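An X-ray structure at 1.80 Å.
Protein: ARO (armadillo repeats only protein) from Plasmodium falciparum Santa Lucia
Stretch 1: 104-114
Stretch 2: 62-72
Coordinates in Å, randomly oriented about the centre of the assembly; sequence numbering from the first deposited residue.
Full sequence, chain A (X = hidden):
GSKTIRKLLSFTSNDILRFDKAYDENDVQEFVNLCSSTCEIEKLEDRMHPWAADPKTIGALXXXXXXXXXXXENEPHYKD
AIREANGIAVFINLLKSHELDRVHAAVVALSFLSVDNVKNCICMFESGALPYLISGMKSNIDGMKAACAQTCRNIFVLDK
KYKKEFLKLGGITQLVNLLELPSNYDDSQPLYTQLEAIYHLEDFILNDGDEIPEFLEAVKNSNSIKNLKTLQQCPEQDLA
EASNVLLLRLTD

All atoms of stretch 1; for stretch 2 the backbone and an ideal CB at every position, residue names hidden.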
# COMPACT_ATOMS: atom_id res chain seq x y z
N HIS A 104 4.95 4.60 7.77
CA HIS A 104 4.80 5.18 6.43
C HIS A 104 5.86 4.68 5.46
O HIS A 104 5.55 4.36 4.33
CB HIS A 104 4.85 6.70 6.50
CG HIS A 104 3.63 7.31 7.11
ND1 HIS A 104 3.53 8.66 7.37
CD2 HIS A 104 2.45 6.77 7.47
CE1 HIS A 104 2.35 8.92 7.90
NE2 HIS A 104 1.67 7.79 7.96
N ALA A 105 7.11 4.62 5.92
CA ALA A 105 8.19 4.18 5.05
C ALA A 105 7.97 2.74 4.62
O ALA A 105 8.22 2.39 3.46
CB ALA A 105 9.54 4.34 5.77
N ALA A 106 7.50 1.90 5.54
CA ALA A 106 7.20 0.50 5.23
C ALA A 106 6.06 0.36 4.24
O ALA A 106 6.12 -0.47 3.33
CB ALA A 106 6.87 -0.28 6.54
N VAL A 107 5.01 1.15 4.41
CA VAL A 107 3.91 1.14 3.45
C VAL A 107 4.38 1.57 2.06
O VAL A 107 4.07 0.91 1.07
CB VAL A 107 2.76 2.06 3.93
CG1 VAL A 107 1.77 2.33 2.79
CG2 VAL A 107 2.05 1.43 5.13
N VAL A 108 5.13 2.67 1.99
CA VAL A 108 5.66 3.10 0.69
C VAL A 108 6.53 2.01 0.04
O VAL A 108 6.33 1.68 -1.14
CB VAL A 108 6.47 4.41 0.82
CG1 VAL A 108 7.15 4.74 -0.52
CG2 VAL A 108 5.55 5.54 1.28
N ALA A 109 7.45 1.43 0.81
CA ALA A 109 8.32 0.37 0.27
C ALA A 109 7.51 -0.81 -0.24
O ALA A 109 7.72 -1.29 -1.36
CB ALA A 109 9.32 -0.13 1.32
N LEU A 110 6.59 -1.29 0.59
CA LEU A 110 5.79 -2.47 0.22
C LEU A 110 4.91 -2.18 -0.98
O LEU A 110 4.69 -3.05 -1.82
CB LEU A 110 4.95 -2.94 1.41
CG LEU A 110 5.76 -3.58 2.55
CD1 LEU A 110 4.91 -3.71 3.79
CD2 LEU A 110 6.30 -4.96 2.15
N SER A 111 4.39 -0.96 -1.09
CA SER A 111 3.52 -0.66 -2.22
C SER A 111 4.31 -0.73 -3.53
O SER A 111 3.83 -1.30 -4.50
CB SER A 111 2.84 0.70 -2.06
OG SER A 111 3.77 1.76 -2.09
N PHE A 112 5.53 -0.19 -3.56
CA PHE A 112 6.36 -0.33 -4.75
C PHE A 112 6.81 -1.77 -5.00
O PHE A 112 6.90 -2.20 -6.15
CB PHE A 112 7.60 0.57 -4.67
CG PHE A 112 7.30 2.01 -4.96
CD1 PHE A 112 6.81 2.39 -6.21
CD2 PHE A 112 7.49 2.97 -3.99
CE1 PHE A 112 6.52 3.72 -6.47
CE2 PHE A 112 7.22 4.31 -4.25
CZ PHE A 112 6.72 4.68 -5.50
N LEU A 113 7.13 -2.49 -3.93
CA LEU A 113 7.59 -3.87 -4.08
C LEU A 113 6.50 -4.77 -4.63
O LEU A 113 6.79 -5.83 -5.20
CB LEU A 113 8.09 -4.42 -2.74
CG LEU A 113 9.41 -3.81 -2.25
CD1 LEU A 113 9.60 -4.25 -0.83
CD2 LEU A 113 10.55 -4.29 -3.12
N SER A 114 5.25 -4.35 -4.46
CA SER A 114 4.12 -5.18 -4.90
C SER A 114 3.79 -4.97 -6.37
O SER A 114 2.95 -5.68 -6.93
CB SER A 114 2.87 -4.89 -4.06
OG SER A 114 2.29 -3.64 -4.40
N UNK A 62 16.56 4.22 6.31
CA UNK A 62 17.01 3.07 5.54
C UNK A 62 15.83 2.46 4.79
O UNK A 62 15.94 2.12 3.61
CB UNK A 62 17.67 2.03 6.45
N UNK A 63 14.69 2.35 5.47
CA UNK A 63 13.46 1.89 4.83
C UNK A 63 13.11 2.81 3.66
O UNK A 63 12.66 2.36 2.61
CB UNK A 63 12.31 1.84 5.84
N UNK A 64 13.32 4.12 3.85
CA UNK A 64 13.03 5.07 2.78
C UNK A 64 13.98 4.88 1.58
O UNK A 64 13.54 4.91 0.43
CB UNK A 64 13.13 6.50 3.31
N UNK A 65 15.26 4.65 1.82
CA UNK A 65 16.18 4.43 0.70
C UNK A 65 15.82 3.15 -0.05
O UNK A 65 15.95 3.09 -1.27
CB UNK A 65 17.63 4.36 1.20
N UNK A 66 15.37 2.14 0.69
CA UNK A 66 14.94 0.89 0.05
C UNK A 66 13.70 1.13 -0.82
O UNK A 66 13.60 0.60 -1.93
CB UNK A 66 14.65 -0.18 1.10
N UNK A 67 12.79 1.97 -0.33
CA UNK A 67 11.61 2.33 -1.11
C UNK A 67 12.00 3.05 -2.40
O UNK A 67 11.40 2.84 -3.45
CB UNK A 67 10.67 3.21 -0.28
N UNK A 68 13.01 3.91 -2.31
CA UNK A 68 13.50 4.62 -3.48
C UNK A 68 14.05 3.65 -4.50
O UNK A 68 13.74 3.74 -5.69
CB UNK A 68 14.57 5.64 -3.09
N UNK A 69 14.83 2.68 -4.04
CA UNK A 69 15.37 1.67 -4.95
C UNK A 69 14.24 0.87 -5.57
O UNK A 69 14.27 0.56 -6.78
CB UNK A 69 16.34 0.74 -4.22
N UNK A 70 13.24 0.51 -4.77
CA UNK A 70 12.09 -0.24 -5.28
C UNK A 70 11.26 0.55 -6.30
O UNK A 70 10.53 -0.02 -7.11
CB UNK A 70 11.19 -0.66 -4.11
N UNK A 71 11.38 1.87 -6.28
CA UNK A 71 10.56 2.71 -7.14
C UNK A 71 11.25 2.98 -8.48
O UNK A 71 10.66 3.61 -9.36
CB UNK A 71 10.24 4.03 -6.44
N UNK A 72 12.48 2.52 -8.64
CA UNK A 72 13.20 2.70 -9.90
C UNK A 72 12.60 1.83 -11.02
O UNK A 72 12.93 0.65 -11.14
CB UNK A 72 14.68 2.36 -9.71

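The helix of stretch 1 and the helix of stretch 2 run nearly parallel, their N-to-C directions 20° apart and their axes approaching to 8.4 Å. Spacing this tight favours small residues where the helices meet.

Position 62 has nothing of stretch 1 within 5.5 Å of its ideal CB, leaving its identity open. It is Ser 62, hydrogen-bonded elsewhere in the structure.

At position 63 CA-to-CB points toward stretch 1, and the ideal CB lies 3.7 Å from Ala 105 CB. A methyl already makes contact; glycine or serine would also be plausible. The residue is Ala 63, whose CB packs 3.8 Å from Ala 105 CB.

Position 64 points sideways, its ideal CB 4.9 Å from Ala 105 CB, which leaves room for a modest polar or apolar group. Thr 64 takes chi1 m and sets OG1 3.8 Å from Ala 105 CB, a van der Waals contact.

Position 65 is out of reach: Gln 65. Position 66 points sideways, with its ideal CB 5.3 Å from Ala 109 CB, so a larger side chain can turn away from stretch 1. Leu 66 does so, its CG and both methyls lying farther from Ala 109 CB than its own CB, and it makes no contact.

Position 67 is the tightest point. Its CA lies 4.1 Å from Ala 109 CA, and its ideal CB points toward stretch 1, 3.7 Å from Ala 109 CA and 3.8 Å from Val 108 CG1. Glycine, alanine or perhaps serine are the natural candidates. Ala 67 fills the site with one methyl: its CB is 3.7 Å from Ala 109 CA and 3.9 Å from Val 108 CG1.

Position 68 points away and position 69 is out of reach, so stretch 1 selects neither; they are Ile 68 and Leu 69.

Position 70 points toward stretch 1 again, one turn after 67. Its ideal CB is 3.8 Å from both Phe 112 CB and Leu 113 CD2, an apolar setting that suits a small side chain. Ala 70 CB lies 3.8 Å from both Phe 112 CB and Leu 113 CD2, and the residue has the largest covered area in stretch 2.

Position 71 has phi/psi of -91/-4 and points sideways, yet its ideal CB is 3.7 Å from Phe 112 CZ. Alanine, serine or another residue with a CB could cover the ring. In Ser 71, CB sits 3.5 Å from the centroid of the Phe 112 ring, 4° off its normal, a CH-pi contact over one face. With chi1 p, Ser 71 OG donates to Ile 68 O at 2.7 Å.

Position 72 points away; it is Lys 72.

Stretch 2, residues 62-72: SATQLAILASK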
# COMPACT_ATOMS: atom_id res chain seq x y z
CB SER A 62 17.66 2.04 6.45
OG SER A 62 18.86 2.57 7.04
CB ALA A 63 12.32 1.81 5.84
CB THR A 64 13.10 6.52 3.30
OG1 THR A 64 12.20 6.65 4.41
CG2 THR A 64 12.72 7.49 2.21
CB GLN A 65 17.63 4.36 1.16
CG GLN A 65 18.14 5.65 1.83
CD GLN A 65 18.00 6.89 0.95
OE1 GLN A 65 17.72 7.98 1.45
NE2 GLN A 65 18.20 6.73 -0.36
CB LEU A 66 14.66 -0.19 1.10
CG LEU A 66 15.91 -0.80 1.74
CD1 LEU A 66 15.59 -1.58 3.02
CD2 LEU A 66 16.69 -1.66 0.73
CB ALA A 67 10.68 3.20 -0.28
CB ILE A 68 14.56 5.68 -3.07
CG1 ILE A 68 13.87 6.80 -2.31
CG2 ILE A 68 15.28 6.22 -4.29
CD1 ILE A 68 14.84 7.78 -1.60
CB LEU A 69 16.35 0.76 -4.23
CG LEU A 69 17.63 1.43 -3.70
CD1 LEU A 69 18.51 0.42 -2.97
CD2 LEU A 69 18.38 2.10 -4.84
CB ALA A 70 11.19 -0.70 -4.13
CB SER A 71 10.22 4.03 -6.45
OG SER A 71 11.35 4.87 -6.41
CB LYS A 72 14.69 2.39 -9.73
CG LYS A 72 15.45 3.38 -8.88
CD LYS A 72 15.11 4.80 -9.27
CE LYS A 72 15.63 5.81 -8.25
NZ LYS A 72 14.84 7.07 -8.29
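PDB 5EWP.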